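Local coordinates for ENT (Trypanosoma brucei brucei, PDB 5ZX1), which is of unknown function but carries an all-helical ENT domain, the part described here, and probably acts in transcription or chromatin regulation, at residues R38-S44 with E74-P78. Coordinates in Å, arbitrary orientation, origin at the centre of the assembly. Numbering follows the deposited sequence.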
loop_
_atom_site.group_PDB
_atom_site.type_symbol
_atom_site.label_atom_id
_atom_site.label_comp_id
_atom_site.label_asym_id
_atom_site.label_seq_id
_atom_site.Cartn_x
_atom_site.Cartn_y
_atom_site.Cartn_z
ATOM N N ARG A 38 -3.595 3.997 -15.325
ATOM C CA ARG A 38 -2.242 3.801 -14.799
ATOM C C ARG A 38 -2.100 4.472 -13.442
ATOM O O ARG A 38 -1.790 3.828 -12.451
ATOM C CB ARG A 38 -1.201 4.354 -15.763
ATOM C CG ARG A 38 0.202 3.833 -15.483
ATOM C CD ARG A 38 0.142 2.351 -15.230
ATOM N NE ARG A 38 1.445 1.708 -15.099
ATOM C CZ ARG A 38 1.601 0.464 -14.651
ATOM N NH1 ARG A 38 2.815 -0.075 -14.558
ATOM N NH2 ARG A 38 0.529 -0.245 -14.296
ATOM N N GLU A 39 -2.400 5.763 -13.390
ATOM C CA GLU A 39 -2.323 6.525 -12.147
ATOM C C GLU A 39 -3.169 5.916 -11.011
ATOM O O GLU A 39 -2.815 6.009 -9.838
ATOM C CB GLU A 39 -2.741 7.976 -12.399
ATOM C CG GLU A 39 -1.669 8.784 -13.112
ATOM C CD GLU A 39 -2.158 10.140 -13.603
ATOM O OE1 GLU A 39 -3.380 10.423 -13.508
ATOM O OE2 GLU A 39 -1.302 10.925 -14.074
ATOM N N GLU A 40 -4.284 5.289 -11.347
ATOM C CA GLU A 40 -5.066 4.633 -10.312
ATOM C C GLU A 40 -4.401 3.331 -9.863
ATOM O O GLU A 40 -4.343 3.043 -8.670
ATOM C CB GLU A 40 -6.480 4.385 -10.796
ATOM C CG GLU A 40 -7.259 5.670 -10.903
ATOM C CD GLU A 40 -8.736 5.491 -10.596
ATOM O OE1 GLU A 40 -9.092 4.446 -10.014
ATOM O OE2 GLU A 40 -9.537 6.393 -10.932
ATOM N N GLU A 41 -3.897 2.558 -10.816
ATOM C CA GLU A 41 -3.116 1.379 -10.487
ATOM C C GLU A 41 -2.040 1.726 -9.468
ATOM O O GLU A 41 -1.907 1.056 -8.433
ATOM C CB GLU A 41 -2.474 0.771 -11.731
ATOM C CG GLU A 41 -3.448 0.097 -12.665
ATOM C CD GLU A 41 -2.741 -0.545 -13.845
ATOM O OE1 GLU A 41 -2.906 -1.765 -14.058
ATOM O OE2 GLU A 41 -1.986 0.158 -14.552
ATOM N N LEU A 42 -1.289 2.787 -9.734
ATOM C CA LEU A 42 -0.186 3.115 -8.841
ATOM C C LEU A 42 -0.689 3.707 -7.533
ATOM O O LEU A 42 -0.079 3.519 -6.482
ATOM C CB LEU A 42 0.813 4.066 -9.504
ATOM C CG LEU A 42 1.509 3.486 -10.743
ATOM C CD1 LEU A 42 1.093 4.206 -12.015
ATOM C CD2 LEU A 42 3.015 3.520 -10.600
ATOM N N CYS A 43 -1.809 4.402 -7.579
ATOM C CA CYS A 43 -2.333 4.928 -6.335
ATOM C C CYS A 43 -2.817 3.773 -5.492
ATOM O O CYS A 43 -2.579 3.740 -4.283
ATOM C CB CYS A 43 -3.455 5.927 -6.570
ATOM S SG CYS A 43 -2.820 7.581 -6.783
ATOM N N SER A 44 -3.482 2.814 -6.131
ATOM C CA SER A 44 -4.060 1.709 -5.382
ATOM C C SER A 44 -2.949 0.874 -4.744
ATOM O O SER A 44 -3.092 0.421 -3.605
ATOM C CB SER A 44 -4.958 0.848 -6.264
ATOM O OG SER A 44 -4.295 -0.296 -6.753
ATOM N N GLU A 74 -1.109 -8.215 -10.895
ATOM C CA GLU A 74 -2.392 -7.720 -11.400
ATOM C C GLU A 74 -2.196 -6.379 -12.110
ATOM O O GLU A 74 -2.721 -6.168 -13.192
ATOM C CB GLU A 74 -3.414 -7.554 -10.264
ATOM C CG GLU A 74 -3.924 -8.855 -9.652
ATOM C CD GLU A 74 -4.964 -9.576 -10.518
ATOM O OE1 GLU A 74 -5.793 -8.900 -11.174
ATOM O OE2 GLU A 74 -4.942 -10.829 -10.550
ATOM N N LEU A 75 -1.409 -5.498 -11.496
ATOM C CA LEU A 75 -1.232 -4.121 -11.960
ATOM C C LEU A 75 0.004 -3.944 -12.834
ATOM O O LEU A 75 0.325 -2.822 -13.234
ATOM C CB LEU A 75 -1.149 -3.170 -10.762
ATOM C CG LEU A 75 -2.352 -3.283 -9.823
ATOM C CD1 LEU A 75 -2.332 -2.266 -8.687
ATOM C CD2 LEU A 75 -3.620 -3.163 -10.649
ATOM N N CYS A 76 0.692 -5.041 -13.128
ATOM C CA CYS A 76 1.887 -4.989 -13.967
ATOM C C CYS A 76 2.826 -3.880 -13.483
ATOM O O CYS A 76 3.079 -2.914 -14.194
ATOM C CB CYS A 76 1.499 -4.771 -15.441
ATOM S SG CYS A 76 2.649 -5.458 -16.667
ATOM N N LEU A 77 3.313 -4.008 -12.255
ATOM C CA LEU A 77 4.169 -2.990 -11.655
ATOM C C LEU A 77 5.625 -3.423 -11.646
ATOM O O LEU A 77 5.948 -4.492 -11.140
ATOM C CB LEU A 77 3.721 -2.698 -10.228
ATOM C CG LEU A 77 2.977 -1.409 -9.878
ATOM C CD1 LEU A 77 1.816 -1.089 -10.823
ATOM C CD2 LEU A 77 2.477 -1.578 -8.459
ATOM N N PRO A 78 6.514 -2.593 -12.203
ATOM C CA PRO A 78 7.937 -2.953 -12.138
ATOM C C PRO A 78 8.368 -3.011 -10.681
ATOM O O PRO A 78 7.972 -2.134 -9.912
ATOM C CB PRO A 78 8.629 -1.821 -12.899
ATOM C CG PRO A 78 7.677 -0.666 -12.801
ATOM C CD PRO A 78 6.295 -1.263 -12.799
#
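This is a surface contact between a helix and a loop, in which one arginine makes both hydrogen bonds. R38-S44 lies within helix 30-56. E74-P78 runs from the end of helix 62-74 into the turn before helix 79-91. C76 leaves the helical path with positive phi, and two bonds lead back into the last turn, a Schellman motif. At this turn the carbonyls of L75 and C76 accept hydrogen bonds from R38. Its NH2 donates to L75 O at 2.8 Å and its NH1 to C76 O at 2.9 Å. Both oxygens lie near the guanidinium plane, so the group grips the turn edge-on, as a fork. R38 NH2 also forms a salt bridge with E41 OE2 at 2.6 Å, one helical turn on, so the same nitrogen is bonded to both E41 and the L75 carbonyl. Beside these bonds, L75 packs on the helix. Its CD1 lies 3.4 Å from E41 O and 3.4 Å from S44 OG. S44 OG itself bonds to E41 O within the helix. L77 is buried, and its CD1 comes to 3.8 Å from R38 NH2. The two segments bury 292 Å² between them, both sides summed. The contact ties the long N-terminal helix 30-56 to the corner where helix 62-74 ends and P78, as N-cap, starts helix 79-91.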